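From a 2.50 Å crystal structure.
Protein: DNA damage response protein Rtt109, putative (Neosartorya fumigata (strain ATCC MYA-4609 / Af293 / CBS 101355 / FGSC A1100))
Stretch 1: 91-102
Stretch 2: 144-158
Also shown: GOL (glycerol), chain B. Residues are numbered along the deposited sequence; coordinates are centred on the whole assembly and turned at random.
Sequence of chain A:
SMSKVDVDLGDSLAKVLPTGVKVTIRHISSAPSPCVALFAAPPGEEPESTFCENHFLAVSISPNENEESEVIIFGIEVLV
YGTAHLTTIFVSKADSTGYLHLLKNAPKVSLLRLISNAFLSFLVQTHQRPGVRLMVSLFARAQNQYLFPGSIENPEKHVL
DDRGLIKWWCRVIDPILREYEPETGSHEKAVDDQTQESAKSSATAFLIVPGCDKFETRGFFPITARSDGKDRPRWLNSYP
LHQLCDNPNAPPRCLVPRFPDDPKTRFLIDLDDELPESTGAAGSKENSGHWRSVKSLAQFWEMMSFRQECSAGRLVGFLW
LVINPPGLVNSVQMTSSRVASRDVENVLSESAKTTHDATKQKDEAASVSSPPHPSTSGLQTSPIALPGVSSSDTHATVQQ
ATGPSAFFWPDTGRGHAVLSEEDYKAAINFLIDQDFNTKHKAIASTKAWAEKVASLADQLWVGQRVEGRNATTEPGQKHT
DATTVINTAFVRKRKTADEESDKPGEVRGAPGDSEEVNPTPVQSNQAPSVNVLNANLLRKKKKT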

# COMPACT_ATOMS: atom_id res chain seq x y z
N VAL A 91 -1.28 -0.17 0.96
CA VAL A 91 -1.43 0.96 1.86
C VAL A 91 -2.90 1.36 1.92
O VAL A 91 -3.48 1.73 0.90
CB VAL A 91 -0.58 2.17 1.40
CG1 VAL A 91 -0.66 3.29 2.43
CG2 VAL A 91 0.86 1.75 1.14
N SER A 92 -3.50 1.28 3.10
CA SER A 92 -4.92 1.59 3.21
C SER A 92 -5.15 2.98 3.76
O SER A 92 -6.13 3.63 3.42
CB SER A 92 -5.62 0.56 4.09
OG SER A 92 -5.00 0.46 5.36
N LYS A 93 -4.23 3.45 4.60
CA LYS A 93 -4.38 4.75 5.26
C LYS A 93 -3.03 5.42 5.47
O LYS A 93 -2.03 4.76 5.77
CB LYS A 93 -5.07 4.60 6.63
CG LYS A 93 -6.52 4.13 6.58
CD LYS A 93 -7.00 3.60 7.93
CE LYS A 93 -8.37 2.96 7.80
NZ LYS A 93 -8.70 2.05 8.93
N ALA A 94 -3.01 6.74 5.32
CA ALA A 94 -1.81 7.51 5.61
C ALA A 94 -2.20 8.96 5.80
O ALA A 94 -2.67 9.61 4.87
CB ALA A 94 -0.79 7.38 4.50
N ASP A 95 -2.03 9.46 7.02
CA ASP A 95 -2.37 10.84 7.32
C ASP A 95 -1.35 11.46 8.25
O ASP A 95 -0.63 10.74 8.95
CB ASP A 95 -3.77 10.93 7.93
CG ASP A 95 -4.51 12.21 7.53
OD1 ASP A 95 -3.90 13.08 6.87
OD2 ASP A 95 -5.71 12.33 7.89
N SER A 96 -1.28 12.78 8.25
CA SER A 96 -0.45 13.50 9.21
C SER A 96 -1.37 14.30 10.10
O SER A 96 -2.57 14.40 9.83
CB SER A 96 0.54 14.42 8.51
OG SER A 96 -0.16 15.42 7.80
N THR A 97 -0.83 14.87 11.17
CA THR A 97 -1.65 15.65 12.09
C THR A 97 -1.38 17.13 11.91
O THR A 97 -2.24 17.96 12.18
CB THR A 97 -1.40 15.24 13.54
OG1 THR A 97 0.01 15.34 13.82
CG2 THR A 97 -1.86 13.82 13.78
N GLY A 98 -0.18 17.45 11.46
CA GLY A 98 0.20 18.83 11.23
C GLY A 98 1.05 19.39 12.35
O GLY A 98 1.34 20.58 12.37
N TYR A 99 1.45 18.52 13.29
CA TYR A 99 2.21 18.98 14.46
C TYR A 99 3.70 18.67 14.38
O TYR A 99 4.43 18.87 15.34
CB TYR A 99 1.60 18.37 15.73
CG TYR A 99 0.20 18.87 15.95
CD1 TYR A 99 -0.02 20.18 16.35
CD2 TYR A 99 -0.89 18.06 15.69
CE1 TYR A 99 -1.31 20.66 16.52
CE2 TYR A 99 -2.18 18.54 15.85
CZ TYR A 99 -2.38 19.84 16.27
OH TYR A 99 -3.66 20.31 16.44
N LEU A 100 4.14 18.23 13.21
CA LEU A 100 5.55 17.93 12.99
C LEU A 100 6.43 19.16 13.22
O LEU A 100 7.60 19.03 13.59
CB LEU A 100 5.76 17.39 11.58
CG LEU A 100 7.20 17.11 11.14
CD1 LEU A 100 7.89 16.16 12.10
CD2 LEU A 100 7.23 16.57 9.71
N HIS A 101 5.86 20.35 13.03
CA HIS A 101 6.61 21.59 13.19
C HIS A 101 7.08 21.82 14.63
O HIS A 101 8.03 22.57 14.87
CB HIS A 101 5.78 22.79 12.72
CG HIS A 101 4.58 23.08 13.56
ND1 HIS A 101 3.37 22.45 13.38
CD2 HIS A 101 4.41 23.94 14.60
CE1 HIS A 101 2.50 22.90 14.27
NE2 HIS A 101 3.10 23.80 15.01
N LEU A 102 6.43 21.16 15.59
CA LEU A 102 6.82 21.26 17.00
C LEU A 102 8.12 20.51 17.29
O LEU A 102 8.57 20.46 18.44
CB LEU A 102 5.72 20.73 17.90
CG LEU A 102 4.37 21.43 17.76
CD1 LEU A 102 3.35 20.75 18.66
CD2 LEU A 102 4.52 22.90 18.10
N ASN A 144 -10.73 12.41 2.64
CA ASN A 144 -11.03 12.46 4.07
C ASN A 144 -10.49 11.23 4.79
O ASN A 144 -11.28 10.39 5.25
CB ASN A 144 -12.54 12.56 4.30
CG ASN A 144 -13.23 13.50 3.31
OD1 ASN A 144 -12.81 14.64 3.13
ND2 ASN A 144 -14.27 13.00 2.66
N GLN A 145 -9.17 11.12 4.88
CA GLN A 145 -8.53 10.01 5.60
C GLN A 145 -9.15 9.89 7.00
O GLN A 145 -9.36 10.90 7.68
CB GLN A 145 -7.01 10.21 5.68
CG GLN A 145 -6.28 10.25 4.33
CD GLN A 145 -5.78 8.88 3.86
OE1 GLN A 145 -5.94 7.86 4.55
NE2 GLN A 145 -5.16 8.84 2.68
N TYR A 146 -9.46 8.66 7.40
CA TYR A 146 -10.07 8.38 8.70
C TYR A 146 -9.29 9.00 9.85
O TYR A 146 -9.85 9.64 10.74
CB TYR A 146 -10.16 6.87 8.94
CG TYR A 146 -11.05 6.09 8.00
CD1 TYR A 146 -12.27 5.59 8.43
CD2 TYR A 146 -10.66 5.83 6.69
CE1 TYR A 146 -13.09 4.86 7.58
CE2 TYR A 146 -11.47 5.11 5.83
CZ TYR A 146 -12.69 4.63 6.28
OH TYR A 146 -13.50 3.91 5.43
N LEU A 147 -7.97 8.81 9.79
CA LEU A 147 -7.12 8.76 10.97
C LEU A 147 -7.27 9.85 12.01
O LEU A 147 -7.59 9.55 13.15
CB LEU A 147 -5.66 8.71 10.52
CG LEU A 147 -5.22 7.32 10.08
CD1 LEU A 147 -3.72 7.27 9.91
CD2 LEU A 147 -5.69 6.27 11.09
N PHE A 148 -7.04 11.10 11.63
CA PHE A 148 -6.92 12.15 12.65
C PHE A 148 -7.95 13.27 12.49
O PHE A 148 -7.69 14.27 11.82
CB PHE A 148 -5.50 12.72 12.62
CG PHE A 148 -4.44 11.67 12.73
CD1 PHE A 148 -4.36 10.85 13.84
CD2 PHE A 148 -3.51 11.50 11.71
CE1 PHE A 148 -3.38 9.88 13.95
CE2 PHE A 148 -2.52 10.53 11.81
CZ PHE A 148 -2.47 9.72 12.94
N PRO A 149 -9.12 13.10 13.11
CA PRO A 149 -10.20 14.08 12.96
C PRO A 149 -9.88 15.40 13.65
O PRO A 149 -9.34 15.44 14.76
CB PRO A 149 -11.39 13.39 13.62
CG PRO A 149 -11.04 11.93 13.61
CD PRO A 149 -9.57 11.93 13.88
N GLY A 150 -10.22 16.49 12.97
CA GLY A 150 -10.00 17.81 13.51
C GLY A 150 -8.63 18.35 13.15
O GLY A 150 -8.42 19.56 13.16
N SER A 151 -7.71 17.45 12.82
CA SER A 151 -6.37 17.86 12.42
C SER A 151 -6.45 18.71 11.15
O SER A 151 -5.53 19.47 10.85
CB SER A 151 -5.47 16.64 12.19
OG SER A 151 -5.94 15.83 11.13
N ILE A 152 -7.55 18.58 10.42
CA ILE A 152 -7.77 19.38 9.22
C ILE A 152 -7.92 20.86 9.59
O ILE A 152 -7.58 21.75 8.79
CB ILE A 152 -9.02 18.90 8.43
CG1 ILE A 152 -9.09 19.58 7.06
CG2 ILE A 152 -10.31 19.11 9.23
CD1 ILE A 152 -10.20 19.09 6.17
N GLU A 153 -8.39 21.13 10.80
CA GLU A 153 -8.56 22.50 11.27
C GLU A 153 -7.24 23.12 11.73
O GLU A 153 -7.11 24.34 11.82
CB GLU A 153 -9.58 22.56 12.40
CG GLU A 153 -10.97 22.10 11.99
CD GLU A 153 -11.96 22.19 13.13
OE1 GLU A 153 -11.67 22.90 14.12
OE2 GLU A 153 -13.03 21.54 13.04
N ASN A 154 -6.25 22.27 12.03
CA ASN A 154 -4.93 22.74 12.42
C ASN A 154 -4.28 23.49 11.27
O ASN A 154 -3.91 22.89 10.26
CB ASN A 154 -4.06 21.56 12.88
CG ASN A 154 -2.58 21.93 13.05
OD1 ASN A 154 -2.23 23.11 13.21
ND2 ASN A 154 -1.71 20.93 13.01
N PRO A 155 -4.11 24.81 11.43
CA PRO A 155 -3.57 25.69 10.38
C PRO A 155 -2.17 25.29 9.92
O PRO A 155 -1.70 25.79 8.90
CB PRO A 155 -3.54 27.06 11.06
CG PRO A 155 -4.53 26.96 12.18
CD PRO A 155 -4.43 25.56 12.66
N GLU A 156 -1.53 24.39 10.66
CA GLU A 156 -0.16 23.99 10.34
C GLU A 156 -0.10 22.71 9.51
O GLU A 156 0.96 22.33 9.03
CB GLU A 156 0.63 23.81 11.64
CG GLU A 156 0.83 25.10 12.40
CD GLU A 156 1.60 26.11 11.59
OE1 GLU A 156 2.68 25.75 11.06
OE2 GLU A 156 1.13 27.27 11.48
N LYS A 157 -1.24 22.05 9.36
CA LYS A 157 -1.31 20.84 8.55
C LYS A 157 -1.38 21.22 7.07
O LYS A 157 -2.35 21.83 6.63
CB LYS A 157 -2.53 20.00 8.93
CG LYS A 157 -2.66 18.72 8.12
CD LYS A 157 -3.83 17.88 8.60
CE LYS A 157 -3.87 16.54 7.89
NZ LYS A 157 -4.99 15.69 8.40
N HIS A 158 -0.35 20.85 6.32
CA HIS A 158 -0.31 21.14 4.90
C HIS A 158 -0.60 19.89 4.07
O HIS A 158 0.16 18.92 4.13
CB HIS A 158 1.03 21.75 4.51
CG HIS A 158 1.23 23.15 5.02
ND1 HIS A 158 0.19 23.94 5.45
CD2 HIS A 158 2.35 23.89 5.17
CE1 HIS A 158 0.66 25.10 5.85
NE2 HIS A 158 1.97 25.10 5.69
C1 GOL B . -3.00 5.98 0.37
O1 GOL B . -3.45 7.14 -0.31
C2 GOL B . -4.16 5.17 0.93
O2 GOL B . -5.07 6.02 1.58
C3 GOL B . -4.90 4.46 -0.19
O3 GOL B . -4.03 3.64 -0.93

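What anchors the two stretches most firmly? Lys157 reaches across with every chi angle near t, and its NZ forms a salt bridge with Asp95, lying 3.2 Å from OD1. A weak hydrogen bond runs from the same NZ to Ser96 O at 3.1 Å, and Ser151 OG accepts another from Lys157 NZ at 2.9 Å within its own stretch. A long, straight lysine suits this place because its CA-to-CB bond points sideways, yet its amino group must reach several oxygens. Asp95 OD1 also accepts from Ser96 N at 3.0 Å, which steadies the carboxylate.

How is the loop after the strand held? Asn154 ND2 donates to Thr97 O at 3.1 Å and, more weakly, to Gly98 O, also at 3.1 Å. Its other amide atom, OD1, receives Glu156 N at 2.9 Å, so the side chain braces its own turn while gripping the neighbouring loop. The backbones close to 3.7 Å between Gly98 CA and Lys157 CA; a CB on Gly98 would clash with Asn154 ND2 and Lys157 CB, and the backbone angles themselves call for glycine.

What secures the strand's earlier part? Ala94 N donates to Gln145 OE1 at 3.2 Å, with a nearly straight angle of 166°. Gln145 NE2 turns to the glycerol, donating to its O2 at 3.0 Å, and that O2 in turn donates to Ser92 O at 3.2 Å.

What packs around these bonds? Buried Phe148 offers a face to Thr97, whose CG2 lies 3.6 Å from the ring centroid, while Asp95 O approaches the ring edge, 3.4 Å from CE2. Asp95 CB also meets Leu147 CB at 3.9 Å. Farther out, Lys93 NZ sits over the Tyr146 ring in a cation-pi contact, and Glu156 CG covers one face of His101, 3.3 Å from its CE1. Together the stretches bury 833 Å².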